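Local structure of GH18 chiitnase (Pseudoalteromonas aurantia, 6K7Z) at residues S2-Y7 with L21-V26; S10-L15 with Q261-H266. The protein is a family 18 glycoside hydrolase, an endochitinase that cleaves the polysaccharide chitin within its chains. All blocks are in the same frame, centred on the assembly; numbering follows the deposited sequence.

Contact 1 (S2-Y7 with L21-V26)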
ATOM      1  N   SER A   2       7.930 -14.587   2.507  1.00 24.45           N
ATOM      2  CA  SER A   2       7.300 -13.386   2.969  1.00 21.17           C
ATOM      3  C   SER A   2       8.033 -12.239   2.359  1.00 20.28           C
ATOM      4  O   SER A   2       9.152 -12.363   1.983  1.00 24.33           O
ATOM      5  CB  SER A   2       7.448 -13.290   4.441  1.00 23.29           C
ATOM      6  OG  SER A   2       8.794 -13.393   4.692  1.00 35.33           O
ATOM      7  N   LYS A   3       7.381 -11.095   2.296  1.00 20.42           N
ATOM      8  CA  LYS A   3       7.925  -9.911   1.644  1.00 16.30           C
ATOM      9  C   LYS A   3       8.015  -8.792   2.662  1.00 13.81           C
ATOM     10  O   LYS A   3       7.226  -8.763   3.525  1.00 15.35           O
ATOM     11  CB  LYS A   3       6.936  -9.424   0.612  1.00 19.96           C
ATOM     12  CG  LYS A   3       6.840 -10.168  -0.693  1.00 23.74           C
ATOM     13  CD  LYS A   3       5.676  -9.646  -1.513  1.00 24.58           C
ATOM     14  CE  LYS A   3       5.330 -10.568  -2.664  1.00 26.66           C
ATOM     15  NZ  LYS A   3       5.325 -11.984  -2.354  1.00 25.21           N
ATOM     16  N   THR A   4       8.953  -7.885   2.486  1.00 13.11           N
ATOM     17  CA  THR A   4       9.126  -6.694   3.312  1.00 13.10           C
ATOM     18  C   THR A   4       8.865  -5.483   2.418  1.00 12.42           C
ATOM     19  O   THR A   4       9.390  -5.401   1.375  1.00 11.35           O
ATOM     20  CB  THR A   4      10.471  -6.638   4.016  1.00 13.71           C
ATOM     21  OG1 THR A   4      11.504  -6.828   3.103  1.00 15.84           O
ATOM     22  CG2 THR A   4      10.473  -7.703   5.088  1.00 14.11           C
ATOM     23  N   ILE A   5       8.012  -4.593   2.904  1.00 10.44           N
ATOM     24  CA  ILE A   5       7.524  -3.476   2.113  1.00 10.14           C
ATOM     25  C   ILE A   5       7.607  -2.213   2.958  1.00 10.94           C
ATOM     26  O   ILE A   5       7.336  -2.243   4.163  1.00  9.95           O
ATOM     27  CB  ILE A   5       6.087  -3.746   1.632  1.00 10.38           C
ATOM     28  CG1 ILE A   5       6.060  -5.066   0.853  1.00 14.33           C
ATOM     29  CG2 ILE A   5       5.549  -2.590   0.773  1.00 11.06           C
ATOM     30  CD1 ILE A   5       4.761  -5.383   0.233  1.00 15.53           C
ATOM     31  N   THR A   6       7.994  -1.101   2.336  1.00  8.54           N
ATOM     32  CA  THR A   6       7.970   0.167   3.049  1.00  9.18           C
ATOM     33  C   THR A   6       7.449   1.247   2.124  1.00  9.93           C
ATOM     34  O   THR A   6       7.545   1.138   0.902  1.00 12.83           O
ATOM     35  CB  THR A   6       9.359   0.554   3.604  1.00 10.31           C
ATOM     36  OG1 THR A   6       9.250   1.748   4.394  1.00  9.93           O
ATOM     37  CG2 THR A   6      10.379   0.754   2.478  1.00 10.22           C
ATOM     38  N   TYR A   7       6.884   2.294   2.723  1.00  9.25           N
ATOM     39  CA  TYR A   7       6.521   3.514   2.011  1.00 10.62           C
ATOM     40  C   TYR A   7       7.594   4.578   2.186  1.00 11.06           C
ATOM     41  O   TYR A   7       8.119   4.776   3.284  1.00 11.64           O
ATOM     42  CB  TYR A   7       5.191   4.079   2.500  1.00 12.26           C
ATOM     43  CG  TYR A   7       3.992   3.303   2.026  1.00 12.63           C
ATOM     44  CD1 TYR A   7       3.603   2.135   2.682  1.00  8.36           C
ATOM     45  CD2 TYR A   7       3.263   3.724   0.929  1.00  9.94           C
ATOM     46  CE1 TYR A   7       2.528   1.402   2.252  1.00  9.23           C
ATOM     47  CE2 TYR A   7       2.163   2.993   0.488  1.00  8.59           C
ATOM     48  CZ  TYR A   7       1.810   1.838   1.160  1.00  8.32           C
ATOM     49  OH  TYR A   7       0.738   1.100   0.749  1.00 10.91           O
ATOM     50  N   LEU A  21      19.214  -2.586   2.305  1.00 13.84           N
ATOM     51  CA  LEU A  21      18.427  -3.103   3.407  1.00 15.13           C
ATOM     52  C   LEU A  21      17.531  -4.233   2.918  1.00 13.88           C
ATOM     53  O   LEU A  21      17.314  -4.383   1.709  1.00 15.91           O
ATOM     54  CB  LEU A  21      17.596  -1.973   4.031  1.00 13.74           C
ATOM     55  CG  LEU A  21      18.523  -1.032   4.799  1.00 13.20           C
ATOM     56  CD1 LEU A  21      17.788   0.260   5.131  1.00 14.40           C
ATOM     57  CD2 LEU A  21      19.028  -1.716   6.066  1.00 15.21           C
ATOM     58  N   PRO A  22      17.034  -5.057   3.807  1.00 15.50           N
ATOM     59  CA  PRO A  22      16.272  -6.244   3.375  1.00 14.49           C
ATOM     60  C   PRO A  22      14.811  -5.928   3.066  1.00 16.23           C
ATOM     61  O   PRO A  22      13.880  -6.504   3.655  1.00 19.99           O
ATOM     62  CB  PRO A  22      16.439  -7.190   4.571  1.00 17.27           C
ATOM     63  CG  PRO A  22      16.556  -6.284   5.739  1.00 14.29           C
ATOM     64  CD  PRO A  22      17.294  -5.067   5.261  1.00 13.10           C
ATOM     65  N   TYR A  23      14.601  -4.988   2.144  1.00 13.07           N
ATOM     66  CA  TYR A  23      13.281  -4.700   1.590  1.00 14.30           C
ATOM     67  C   TYR A  23      13.103  -5.411   0.261  1.00 14.71           C
ATOM     68  O   TYR A  23      14.043  -5.521  -0.528  1.00 15.97           O
ATOM     69  CB  TYR A  23      13.062  -3.201   1.370  1.00 11.91           C
ATOM     70  CG  TYR A  23      12.785  -2.443   2.647  1.00 11.40           C
ATOM     71  CD1 TYR A  23      11.605  -2.649   3.350  1.00 12.03           C
ATOM     72  CD2 TYR A  23      13.704  -1.518   3.138  1.00 11.75           C
ATOM     73  CE1 TYR A  23      11.347  -1.969   4.527  1.00  9.56           C
ATOM     74  CE2 TYR A  23      13.457  -0.825   4.308  1.00 10.55           C
ATOM     75  CZ  TYR A  23      12.277  -1.052   4.996  1.00 11.22           C
ATOM     76  OH  TYR A  23      12.041  -0.355   6.162  1.00 12.76           O
ATOM     77  N   ASP A  24      11.889  -5.883   0.014  1.00 12.50           N
ATOM     78  CA  ASP A  24      11.556  -6.400  -1.303  1.00 12.27           C
ATOM     79  C   ASP A  24      10.869  -5.371  -2.179  1.00 14.32           C
ATOM     80  O   ASP A  24      11.066  -5.381  -3.401  1.00 15.04           O
ATOM     81  CB  ASP A  24      10.663  -7.634  -1.176  1.00 15.83           C
ATOM     82  CG  ASP A  24      11.344  -8.759  -0.448  1.00 15.63           C
ATOM     83  OD1 ASP A  24      12.459  -9.143  -0.869  1.00 19.71           O
ATOM     84  OD2 ASP A  24      10.779  -9.243   0.552  1.00 13.88           O
ATOM     85  N   VAL A  25      10.090  -4.473  -1.582  1.00 12.13           N
ATOM     86  CA  VAL A  25       9.271  -3.521  -2.327  1.00 10.18           C
ATOM     87  C   VAL A  25       9.343  -2.170  -1.634  1.00 11.27           C
ATOM     88  O   VAL A  25       9.202  -2.083  -0.410  1.00 10.87           O
ATOM     89  CB  VAL A  25       7.801  -3.978  -2.408  1.00 12.82           C
ATOM     90  CG1 VAL A  25       6.990  -2.997  -3.243  1.00 11.40           C
ATOM     91  CG2 VAL A  25       7.694  -5.386  -2.970  1.00 15.65           C
ATOM     92  N   VAL A  26       9.523  -1.115  -2.416  1.00  8.78           N
ATOM     93  CA  VAL A  26       9.455   0.248  -1.913  1.00 10.61           C
ATOM     94  C   VAL A  26       8.336   0.955  -2.658  1.00  9.24           C
ATOM     95  O   VAL A  26       8.342   1.000  -3.895  1.00 13.20           O
ATOM     96  CB  VAL A  26      10.788   0.988  -2.082  1.00 10.21           C
ATOM     97  CG1 VAL A  26      10.602   2.462  -1.780  1.00 10.68           C
ATOM     98  CG2 VAL A  26      11.843   0.361  -1.174  1.00 11.98           C
TER
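T6 lies against the ring of Y23 in the tightly packed half of this contact. CG2 of T6 stands over the ring centre, 3.6 Å from the Y23 centroid and 12° off the normal, a CH-pi contact. The T6 chi1 of -175° turns OG1 anti to the backbone N and leaves CG2 for the ring, while OG1 bonds N259, the same asparagine that binds Y23 OH. I271 of helix 269-277 also packs on Y23. An alanine at Y23 would probably leave T6 CG2 without its aromatic face, N259 without one of its partners and a gap toward I271. On the other face of the sheet I5 and V25 lie side by side, CG1 to CB 3.9 Å apart. The backbones join through T6 N to V25 O (3.2 Å), and through T4 O, which accepts from both V25 N (3.2 Å) and D24 N (2.9 Å). The looser side is the S2 end. There D24 OD2 takes T4 N at 3.0 Å on its anti side, 24° out of the carboxylate plane. K3 NZ stays 6.8 Å from D24 OD2 and pairs with E217 instead, and P22, centre of an inverse gamma turn, lies exposed. This is the parallel pairing of the first two strands of a TIM barrel, the family 18 catalytic fold.

Contact 2 (S10-L15 with Q261-H266)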
ATOM      1  N   SER A  10       8.481  10.887   3.571  1.00 13.54           N
ATOM      2  CA  SER A  10       9.498  11.782   4.104  1.00 14.06           C
ATOM      3  C   SER A  10      10.873  11.426   3.550  1.00 16.02           C
ATOM      4  O   SER A  10      11.210  10.250   3.378  1.00 12.65           O
ATOM      5  CB  SER A  10       9.532  11.704   5.631  1.00 15.65           C
ATOM      6  OG  SER A  10      10.780  12.179   6.116  1.00 19.13           O
ATOM      7  N   GLY A  11      11.685  12.454   3.300  1.00 15.07           N
ATOM      8  CA  GLY A  11      13.019  12.226   2.778  1.00 16.65           C
ATOM      9  C   GLY A  11      14.146  12.285   3.789  1.00 15.05           C
ATOM     10  O   GLY A  11      15.303  12.455   3.392  1.00 16.18           O
ATOM     11  N   ALA A  12      13.835  12.109   5.083  1.00 14.92           N
ATOM     12  CA  ALA A  12      14.843  12.302   6.128  1.00 17.04           C
ATOM     13  C   ALA A  12      16.002  11.320   6.007  1.00 19.83           C
ATOM     14  O   ALA A  12      17.122  11.624   6.442  1.00 21.66           O
ATOM     15  CB  ALA A  12      14.198  12.184   7.512  1.00 17.61           C
ATOM     16  N   VAL A  13      15.763  10.144   5.448  1.00 13.77           N
ATOM     17  CA  VAL A  13      16.805   9.160   5.158  1.00 13.92           C
ATOM     18  C   VAL A  13      16.922   9.055   3.643  1.00 14.65           C
ATOM     19  O   VAL A  13      15.894   8.911   2.968  1.00 12.81           O
ATOM     20  CB  VAL A  13      16.481   7.782   5.774  1.00 13.58           C
ATOM     21  CG1 VAL A  13      17.556   6.758   5.405  1.00 14.81           C
ATOM     22  CG2 VAL A  13      16.329   7.891   7.292  1.00 15.73           C
ATOM     23  N   PRO A  14      18.124   9.160   3.071  1.00 12.87           N
ATOM     24  CA  PRO A  14      18.260   9.084   1.606  1.00 14.09           C
ATOM     25  C   PRO A  14      17.658   7.803   1.044  1.00 14.30           C
ATOM     26  O   PRO A  14      17.820   6.719   1.605  1.00 12.10           O
ATOM     27  CB  PRO A  14      19.776   9.124   1.389  1.00 19.06           C
ATOM     28  CG  PRO A  14      20.315   9.831   2.595  1.00 19.06           C
ATOM     29  CD  PRO A  14      19.405   9.463   3.738  1.00 15.42           C
ATOM     30  N   LEU A  15      16.971   7.930  -0.093  1.00 12.05           N
ATOM     31  CA  LEU A  15      16.241   6.776  -0.607  1.00 11.88           C
ATOM     32  C   LEU A  15      17.174   5.635  -0.971  1.00 12.14           C
ATOM     33  O   LEU A  15      16.823   4.461  -0.807  1.00 13.22           O
ATOM     34  CB  LEU A  15      15.407   7.170  -1.815  1.00  9.56           C
ATOM     35  CG  LEU A  15      14.604   6.069  -2.505  1.00 11.16           C
ATOM     36  CD1 LEU A  15      13.552   5.496  -1.585  1.00 13.38           C
ATOM     37  CD2 LEU A  15      13.949   6.666  -3.765  1.00 13.93           C
ATOM     38  N   GLN A 261       6.973   4.628   8.140  1.00  9.89           N
ATOM     39  CA  GLN A 261       7.491   4.762   6.787  1.00 11.34           C
ATOM     40  C   GLN A 261       9.016   4.683   6.851  1.00  9.94           C
ATOM     41  O   GLN A 261       9.603   4.757   7.940  1.00 11.84           O
ATOM     42  CB  GLN A 261       7.048   6.089   6.154  1.00 11.43           C
ATOM     43  CG  GLN A 261       7.505   7.339   6.924  1.00 12.70           C
ATOM     44  CD  GLN A 261       7.262   8.623   6.143  1.00 15.40           C
ATOM     45  OE1 GLN A 261       7.690   8.753   4.993  1.00 14.90           O
ATOM     46  NE2 GLN A 261       6.559   9.572   6.760  1.00 16.22           N
ATOM     47  N   PHE A 262       9.643   4.578   5.675  1.00 10.17           N
ATOM     48  CA  PHE A 262      11.074   4.291   5.576  1.00 11.07           C
ATOM     49  C   PHE A 262      11.928   5.245   6.410  1.00 10.91           C
ATOM     50  O   PHE A 262      12.812   4.812   7.163  1.00 10.75           O
ATOM     51  CB  PHE A 262      11.490   4.343   4.103  1.00 11.79           C
ATOM     52  CG  PHE A 262      12.947   4.112   3.890  1.00 11.53           C
ATOM     53  CD1 PHE A 262      13.477   2.827   3.974  1.00 11.55           C
ATOM     54  CD2 PHE A 262      13.796   5.177   3.631  1.00 12.72           C
ATOM     55  CE1 PHE A 262      14.833   2.615   3.799  1.00 13.35           C
ATOM     56  CE2 PHE A 262      15.152   4.975   3.438  1.00 11.47           C
ATOM     57  CZ  PHE A 262      15.673   3.696   3.513  1.00 12.14           C
ATOM     58  N   SER A 263      11.700   6.549   6.276  1.00 10.37           N
ATOM     59  CA  SER A 263      12.634   7.502   6.879  1.00 11.00           C
ATOM     60  C   SER A 263      12.488   7.611   8.390  1.00 13.60           C
ATOM     61  O   SER A 263      13.212   8.399   9.015  1.00 15.28           O
ATOM     62  CB  SER A 263      12.459   8.878   6.243  1.00 13.65           C
ATOM     63  OG  SER A 263      13.134   8.923   4.998  1.00 12.72           O
ATOM     64  N   SER A 264      11.594   6.842   8.993  1.00 11.12           N
ATOM     65  CA  SER A 264      11.486   6.803  10.445  1.00 13.20           C
ATOM     66  C   SER A 264      12.363   5.731  11.079  1.00 13.98           C
ATOM     67  O   SER A 264      12.453   5.679  12.313  1.00 16.13           O
ATOM     68  CB  SER A 264      10.037   6.554  10.856  1.00 11.04           C
ATOM     69  OG  SER A 264       9.217   7.618  10.449  1.00 13.65           O
ATOM     70  N   ASP A 265      12.996   4.879  10.278  1.00 12.09           N
ATOM     71  CA  ASP A 265      13.719   3.705  10.772  1.00 11.99           C
ATOM     72  C   ASP A 265      15.215   3.995  10.781  1.00 15.67           C
ATOM     73  O   ASP A 265      15.889   3.892   9.755  1.00 20.33           O
ATOM     74  CB  ASP A 265      13.420   2.484   9.919  1.00 12.32           C
ATOM     75  CG  ASP A 265      14.212   1.279  10.354  1.00 14.77           C
ATOM     76  OD1 ASP A 265      14.727   1.287  11.506  1.00 13.27           O
ATOM     77  OD2 ASP A 265      14.312   0.322   9.561  1.00 12.17           O
ATOM     78  N   HIS A 266      15.730   4.303  11.935  1.00 16.40           N
ATOM     79  CA  HIS A 266      17.142   4.620  12.162  1.00 17.28           C
ATOM     80  C   HIS A 266      18.115   3.493  11.854  1.00 19.07           C
ATOM     81  O   HIS A 266      18.058   2.470  12.434  1.00 19.78           O
ATOM     82  CB  HIS A 266      17.310   5.025  13.625  1.00 25.13           C
ATOM     83  CG  HIS A 266      18.619   5.652  13.946  1.00 28.09           C
ATOM     84  ND1 HIS A 266      19.473   5.137  14.879  1.00 31.34           N
ATOM     85  CD2 HIS A 266      19.218   6.757  13.462  1.00 28.95           C
ATOM     86  CE1 HIS A 266      20.554   5.875  14.936  1.00 30.35           C
ATOM     87  NE2 HIS A 266      20.419   6.872  14.093  1.00 30.20           N
TER
HETATM   88  O   HOH W   1      10.106   7.784   4.352  1.00 10.94           O
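S263 grips the loop 10-15 with a single hydroxyl, joining the turns that follow the first and last strands of the TIM barrel. On one side the loop opens with an ST turn, S10 OG accepting from A12 N. On the other, Q261, preceded by a cis peptide bond, leads into the 3-10 turn 262-264.

Direct hydrogen bonds come first. S263 OG donates to S10 O at 2.8 Å, sitting 52° above the carbonyl plane, and accepts from V13 N at 2.9 Å along a fairly straight N-H (162°), which fixes the rotation of the hydroxyl between two backbone groups. Q261 reaches the loop from a bent start: with chi1 at 59° its CG sits between the backbone N and the carbonyl carbon, and the chain is extended from there. Its OE1 receives S10 N at 2.7 Å and, from just before the loop, N9 N.

One water adds a second layer. It donates to S10 O and to Q261 OE1 and accepts from S263 N, linking two acceptors already used in the direct bonds to the backbone N of S263, so that protein and solvent together bring OE1 three donors.

Apolar contacts complete the joint. The side chain of V13 crosses that of F262 at about a right angle, and V13 CG2 rests on S263, 3.6 Å from the backbone O of S263. The F262 ring is buried, with A18, L21 and T6 also against it, whereas A12, which brings CB to 3.9 Å from S263 CB, is exposed to solvent. CE2 of F262 meets two partners of different kind: CG1 of V13 at 3.6 Å, approaching obliquely, and P14 O, near the ring plane at the edge.

Overall arrangement
The segments alternate along the chain: 2-7, 10-15, 21-26, then 261-266 after most of the barrel has been traced. Contact 1 pairs strand 3-8 with strand 25-33; contact 2 lies about 13 Å away, centre to centre, in the loops that follow strands 3-8 and 256-260. Strand 256-260 is the other parallel neighbour of strand 3-8, so contact 2 joins the loops at the closure of the barrel, and contact 1 is the strand pairing next to it. They touch directly: Y7 O and F262 N probably hydrogen-bond at 2.8 Å, and F262 packs beside Y23. Y7 also meets W260 and bonds D113 of the DxxDxDxE signature, placing this seam beside the family's characteristic active-site motif.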